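Local atomic coordinates of FMN Adenylyltransferase (Candida glabrata, PDB entry 3FWK), a protein that catalyses the transfer of an adenylyl group from ATP to FMN, which makes the flavin cofactor FAD. Residues K69-V73 and I205-L209; P247-F252 and Y289-V295. One frame throughout, in Å; residues are numbered along the deposited sequence. Where two conformers were deposited one is given.

Interaction 1. Residues K69-V73 and I205-L209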
loop_
_atom_site.group_PDB
_atom_site.type_symbol
_atom_site.label_atom_id
_atom_site.label_comp_id
_atom_site.label_asym_id
_atom_site.label_seq_id
_atom_site.Cartn_x
_atom_site.Cartn_y
_atom_site.Cartn_z
ATOM N N LYS A 69 3.479 -0.103 -0.518
ATOM C CA LYS A 69 2.960 1.264 -0.580
ATOM C C LYS A 69 1.563 1.339 -1.217
ATOM O O LYS A 69 0.747 2.165 -0.806
ATOM C CB LYS A 69 3.991 2.128 -1.313
ATOM C CG LYS A 69 4.229 1.705 -2.753
ATOM C CD LYS A 69 5.419 2.427 -3.374
ATOM C CE LYS A 69 5.532 2.152 -4.866
ATOM N NZ LYS A 69 5.936 0.750 -5.210
ATOM N N ASP A 70 1.291 0.515 -2.231
ATOM C CA ASP A 70 -0.019 0.590 -2.896
ATOM C C ASP A 70 -1.130 0.096 -1.975
ATOM O O ASP A 70 -2.175 0.741 -1.792
ATOM C CB ASP A 70 -0.057 -0.246 -4.175
ATOM C CG ASP A 70 0.910 0.231 -5.247
ATOM O OD1 ASP A 70 1.338 1.395 -5.258
ATOM O OD2 ASP A 70 1.183 -0.638 -6.120
ATOM N N CYS A 71 -0.922 -1.068 -1.350
ATOM C CA CYS A 71 -1.877 -1.560 -0.389
ATOM C C CYS A 71 -2.045 -0.627 0.780
ATOM O O CYS A 71 -3.152 -0.524 1.309
ATOM C CB CYS A 71 -1.439 -2.953 0.120
ATOM S SG CYS A 71 -1.816 -4.289 -1.034
ATOM N N GLN A 72 -0.955 0.007 1.229
ATOM C CA GLN A 72 -1.085 0.921 2.343
ATOM C C GLN A 72 -1.920 2.162 1.982
ATOM O O GLN A 72 -2.804 2.554 2.738
ATOM C CB GLN A 72 0.275 1.308 2.892
ATOM C CG GLN A 72 0.084 2.078 4.224
ATOM C CD GLN A 72 1.343 2.404 4.914
ATOM O OE1 GLN A 72 2.438 2.191 4.380
ATOM N NE2 GLN A 72 1.217 2.957 6.124
ATOM N N VAL A 73 -1.639 2.779 0.837
ATOM C CA VAL A 73 -2.480 3.895 0.403
ATOM C C VAL A 73 -3.926 3.441 0.341
ATOM O O VAL A 73 -4.843 4.135 0.810
ATOM C CB VAL A 73 -2.002 4.449 -0.966
ATOM C CG1 VAL A 73 -3.099 5.359 -1.581
ATOM C CG2 VAL A 73 -0.703 5.195 -0.806
ATOM N N ILE A 205 0.929 7.935 -5.374
ATOM C CA ILE A 205 1.171 7.063 -4.234
ATOM C C ILE A 205 2.164 7.751 -3.263
ATOM O O ILE A 205 1.895 7.843 -2.070
ATOM C CB ILE A 205 1.704 5.707 -4.721
ATOM C CG1 ILE A 205 0.654 4.931 -5.539
ATOM C CG2 ILE A 205 2.223 4.884 -3.506
ATOM C CD1 ILE A 205 -0.518 4.463 -4.765
ATOM N N TRP A 206 3.310 8.223 -3.774
ATOM C CA TRP A 206 4.289 8.846 -2.867
ATOM C C TRP A 206 3.721 10.112 -2.220
ATOM O O TRP A 206 3.898 10.323 -1.026
ATOM C CB TRP A 206 5.606 9.167 -3.554
ATOM C CG TRP A 206 6.412 8.078 -4.117
ATOM C CD1 TRP A 206 6.949 8.036 -5.357
ATOM C CD2 TRP A 206 6.899 6.910 -3.444
ATOM N NE1 TRP A 206 7.729 6.931 -5.512
ATOM C CE2 TRP A 206 7.709 6.217 -4.350
ATOM C CE3 TRP A 206 6.727 6.389 -2.151
ATOM C CZ2 TRP A 206 8.369 5.033 -4.028
ATOM C CZ3 TRP A 206 7.389 5.204 -1.834
ATOM C CH2 TRP A 206 8.194 4.555 -2.759
ATOM N N SER A 207 3.032 10.945 -3.000
ATOM C CA SER A 207 2.534 12.210 -2.463
ATOM C C SER A 207 1.596 11.959 -1.276
ATOM O O SER A 207 1.757 12.560 -0.205
ATOM C CB SER A 207 1.796 12.973 -3.542
ATOM O OG SER A 207 1.251 14.166 -3.002
ATOM N N PHE A 208 0.628 11.082 -1.461
ATOM C CA PHE A 208 -0.344 10.828 -0.433
ATOM C C PHE A 208 0.308 10.130 0.769
ATOM O O PHE A 208 0.048 10.482 1.927
ATOM C CB PHE A 208 -1.485 10.015 -1.001
ATOM C CG PHE A 208 -2.605 9.828 -0.015
ATOM C CD1 PHE A 208 -3.466 10.886 0.290
ATOM C CD2 PHE A 208 -2.812 8.614 0.624
ATOM C CE1 PHE A 208 -4.499 10.731 1.181
ATOM C CE2 PHE A 208 -3.859 8.440 1.515
ATOM C CZ PHE A 208 -4.693 9.504 1.812
ATOM N N LEU A 209 1.126 9.127 0.511
ATOM C CA LEU A 209 1.731 8.407 1.610
ATOM C C LEU A 209 2.632 9.296 2.456
ATOM O O LEU A 209 2.605 9.201 3.675
ATOM C CB LEU A 209 2.510 7.209 1.089
ATOM C CG LEU A 209 2.746 6.026 2.043
ATOM C CD1 LEU A 209 1.428 5.580 2.749
ATOM C CD2 LEU A 209 3.317 4.862 1.235
#

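Interaction 2. Residues P247-F252 and Y289-V295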
loop_
_atom_site.group_PDB
_atom_site.type_symbol
_atom_site.label_atom_id
_atom_site.label_comp_id
_atom_site.label_asym_id
_atom_site.label_seq_id
_atom_site.Cartn_x
_atom_site.Cartn_y
_atom_site.Cartn_z
ATOM N N PRO A 247 22.165 15.416 -9.911
ATOM C CA PRO A 247 21.409 15.162 -8.672
ATOM C C PRO A 247 19.911 15.110 -8.942
ATOM O O PRO A 247 19.392 15.812 -9.829
ATOM C CB PRO A 247 21.754 16.365 -7.798
ATOM C CG PRO A 247 23.093 16.852 -8.318
ATOM C CD PRO A 247 23.031 16.608 -9.801
ATOM N N LEU A 248 19.219 14.226 -8.226
ATOM C CA LEU A 248 17.789 14.111 -8.421
ATOM C C LEU A 248 17.105 15.159 -7.572
ATOM O O LEU A 248 17.573 15.511 -6.469
ATOM C CB LEU A 248 17.278 12.735 -8.031
ATOM C CG LEU A 248 17.865 11.582 -8.819
ATOM C CD1 LEU A 248 17.204 10.270 -8.429
ATOM C CD2 LEU A 248 17.692 11.807 -10.311
ATOM N N LYS A 249 15.968 15.612 -8.079
ATOM C CA LYS A 249 15.194 16.609 -7.371
ATOM C C LYS A 249 13.972 15.964 -6.752
ATOM O O LYS A 249 13.441 14.964 -7.246
ATOM C CB LYS A 249 14.804 17.779 -8.277
ATOM C CG LYS A 249 16.016 18.558 -8.827
ATOM C CD LYS A 249 15.588 19.736 -9.695
ATOM C CE LYS A 249 16.512 19.893 -10.894
ATOM N NZ LYS A 249 16.268 18.822 -11.891
ATOM N N LEU A 250 13.545 16.520 -5.660
ATOM C CA LEU A 250 12.444 15.973 -4.892
ATOM C C LEU A 250 11.145 16.642 -5.303
ATOM O O LEU A 250 11.031 17.865 -5.240
ATOM C CB LEU A 250 12.717 16.213 -3.415
ATOM C CG LEU A 250 11.623 15.772 -2.423
ATOM C CD1 LEU A 250 11.255 14.287 -2.531
ATOM C CD2 LEU A 250 12.063 16.059 -0.992
ATOM N N ASN A 251 10.143 15.844 -5.675
ATOM C CA ASN A 251 8.826 16.345 -6.046
ATOM C C ASN A 251 7.851 16.494 -4.890
ATOM O O ASN A 251 6.750 17.019 -5.098
ATOM C CB ASN A 251 8.180 15.481 -7.130
ATOM C CG ASN A 251 8.797 15.718 -8.474
ATOM O OD1 ASN A 251 8.568 16.782 -9.070
ATOM N ND2 ASN A 251 9.579 14.760 -8.985
ATOM N N PHE A 252 8.237 16.065 -3.675
ATOM C CA PHE A 252 7.308 15.952 -2.565
ATOM C C PHE A 252 7.742 16.766 -1.360
ATOM O O PHE A 252 7.392 16.445 -0.227
ATOM C CB PHE A 252 7.119 14.471 -2.194
ATOM C CG PHE A 252 6.761 13.632 -3.388
ATOM C CD1 PHE A 252 5.545 13.849 -4.039
ATOM C CD2 PHE A 252 7.680 12.727 -3.952
ATOM C CE1 PHE A 252 5.214 13.115 -5.187
ATOM C CE2 PHE A 252 7.343 12.012 -5.111
ATOM C CZ PHE A 252 6.123 12.204 -5.713
ATOM N N TYR A 289 19.119 7.486 -3.088
ATOM C CA TYR A 289 17.993 8.315 -2.679
ATOM C C TYR A 289 16.834 7.416 -2.256
ATOM O O TYR A 289 16.693 6.291 -2.768
ATOM C CB TYR A 289 17.496 9.135 -3.868
ATOM C CG TYR A 289 18.425 10.206 -4.327
ATOM C CD1 TYR A 289 18.348 11.501 -3.768
ATOM C CD2 TYR A 289 19.328 9.981 -5.370
ATOM C CE1 TYR A 289 19.171 12.520 -4.224
ATOM C CE2 TYR A 289 20.159 11.017 -5.838
ATOM C CZ TYR A 289 20.068 12.268 -5.247
ATOM O OH TYR A 289 20.864 13.315 -5.693
ATOM N N PRO A 290 15.963 7.885 -1.359
ATOM C CA PRO A 290 14.794 7.082 -1.037
ATOM C C PRO A 290 13.871 6.936 -2.230
ATOM O O PRO A 290 13.918 7.712 -3.199
ATOM C CB PRO A 290 14.110 7.838 0.124
ATOM C CG PRO A 290 14.662 9.200 0.059
ATOM C CD PRO A 290 16.031 9.142 -0.596
ATOM N N GLY A 291 12.987 5.949 -2.150
ATOM C CA GLY A 291 12.169 5.542 -3.287
ATOM C C GLY A 291 11.317 6.638 -3.867
ATOM O O GLY A 291 11.019 6.616 -5.070
ATOM N N TRP A 292 10.916 7.601 -3.027
ATOM C CA TRP A 292 10.077 8.714 -3.484
ATOM C C TRP A 292 10.818 9.744 -4.343
ATOM O O TRP A 292 10.197 10.689 -4.792
ATOM C CB TRP A 292 9.354 9.363 -2.302
ATOM C CG TRP A 292 10.205 9.699 -1.126
ATOM C CD1 TRP A 292 10.830 10.878 -0.875
ATOM C CD2 TRP A 292 10.430 8.864 0.025
ATOM N NE1 TRP A 292 11.476 10.822 0.367
ATOM C CE2 TRP A 292 11.218 9.611 0.941
ATOM C CE3 TRP A 292 10.017 7.572 0.372
ATOM C CZ2 TRP A 292 11.609 9.095 2.186
ATOM C CZ3 TRP A 292 10.410 7.048 1.589
ATOM C CH2 TRP A 292 11.189 7.811 2.491
ATOM N N TYR A 293 12.094 9.508 -4.643
ATOM C CA TYR A 293 12.768 10.244 -5.717
ATOM C C TYR A 293 12.503 9.645 -7.096
ATOM O O TYR A 293 12.921 10.248 -8.090
ATOM C CB TYR A 293 14.259 10.372 -5.441
ATOM C CG TYR A 293 14.587 11.441 -4.431
ATOM C CD1 TYR A 293 14.374 11.230 -3.073
ATOM C CD2 TYR A 293 15.080 12.685 -4.838
ATOM C CE1 TYR A 293 14.676 12.226 -2.122
ATOM C CE2 TYR A 293 15.382 13.674 -3.897
ATOM C CZ TYR A 293 15.202 13.432 -2.547
ATOM O OH TYR A 293 15.500 14.418 -1.620
ATOM N N LEU A 294 11.822 8.496 -7.163
ATOM C CA LEU A 294 11.391 7.948 -8.454
ATOM C C LEU A 294 9.923 8.247 -8.720
ATOM O O LEU A 294 9.069 7.894 -7.900
ATOM C CB LEU A 294 11.580 6.415 -8.460
ATOM C CG LEU A 294 11.369 5.821 -9.864
ATOM C CD1 LEU A 294 12.652 5.986 -10.692
ATOM C CD2 LEU A 294 10.955 4.344 -9.828
ATOM N N VAL A 295 9.628 8.863 -9.872
ATOM C CA VAL A 295 8.244 9.122 -10.227
ATOM C C VAL A 295 7.880 8.536 -11.588
ATOM O O VAL A 295 6.731 8.655 -12.010
ATOM C CB VAL A 295 7.873 10.628 -10.175
ATOM C CG1 VAL A 295 7.941 11.130 -8.711
ATOM C CG2 VAL A 295 8.811 11.436 -11.087
HETATM O O HOH W 1 19.682 15.925 -4.862
HETATM O O HOH W 2 12.138 12.874 -8.313
HETATM O O HOH W 3 10.481 13.101 -6.246
#

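Interaction 1. Residues K69-V73 and I205-L209
Val73 and Leu209 set the register where two helical turns pass, their CA atoms 6.3 Å apart; the local axes approach to 10.1 Å and cross at 52°. This separation is filled by side chains, which bury 427 Å² in all. Lys69 takes the unusual chi1 of 63°, with CG between its backbone N and carbonyl carbon, and from there its methylenes run extended past Ile205 and over the six-membered ring of Trp206. CD lies 3.9 Å from that ring's centroid and 27° off the normal, a CH-pi contact, while CB touches Leu209 CD2 at 3.8 Å. Beyond the ring NZ forms a salt bridge with Glu300 and a hydrogen bond to Thr225 O, so the lysine is apolar in its shaft and paired at its end. Val73 turns its two methyls to different parts of the facing helix: CG2 meets Ile205 CG2 at 4.0 Å and also reaches Leu209 CD1, and CG1 comes obliquely to Phe208 CD2 at 3.9 Å. Gln72 lays the side of its chain on Leu209, CD 3.8 Å from Leu209 CD1, while NE2 is hydrogen-bonded to Pro215 O. Lys69 and Asp70 end a GGKD sequence resembling the PP-loop of the PAPS reductase family, consistent with a nucleotide site at this helix start. Helix 69-86 follows strand 61-64 of the Rossmann-like sheet; helix 202-212 follows strand 192-194, and helices 7-23 and 31-50 pack against its Phe208.

Interaction 2. Residues P247-F252 and Y289-V295
Tyr289 and Tyr293 both carry CG opposite their own carbonyl carbon (chi1 -69° and -78°), and this sends their rings up against Leu248 and Leu250. The arrangement is a loop, 247-252, extended through Leu250 and laid across a 3-10 turn at 291-293, in which Tyr293 N bonds to Pro290 O and Leu294 N to Gly291 O. Leu248 lies over the Tyr289 ring, its CB 4.1 Å from the centroid, and its backbone N donates to Tyr289 OH at 3.2 Å with a fairly straight N-H...O angle of 153°. The same hydroxyl also meets a water that donates to Leu248 O at 2.7 Å, so the phenol is linked to the N of Leu248 directly and to its O through the water. Tyr293 is clasped on its two faces: Tyr289 CD1 stands 3.5 Å above the centre of the ring, and on the opposite face Leu250 CD1 is 4.2 Å from the centroid. That methyl also reaches the edge of the Trp292 ring.

Two further waters complete the seam. One donates to Lys249 O and to Tyr293 O; the other accepts from Asn251 N and donates to Trp292 O, bridging the two backbones. At the end of the loop Phe252, at the N-cap position of helix 253-257, packs on Ser207 and Leu210 of helix 202-212. Its CZ touches Val295 CG1 at 3.7 Å, and its ring presents an edge, almost in plane, to Trp292 O, which lies 3.2 Å from CE2.

Trp206 joins the two contacts, whose centres lie about 15 Å apart. It belongs to interaction 1, and toward interaction 2 its NE1 lies 2.9 Å from Leu294 O, a probable hydrogen bond, and its CE2 lies 3.5 Å from Trp292 CA. Trp206 CB also touches Phe252 CE2 at 3.7 Å, so both segments of interaction 2 rest on helix 202-212, which supplies one side of interaction 1. Interaction 1 adjoins the PP-loop-like sequence and hence probably the nucleotide site, whereas interaction 2 is peripheral, its centre about 18 Å from the centre of the chain. Neither includes the residues that hold glucose, Lys53, Trp54, Lys162 and Tyr192.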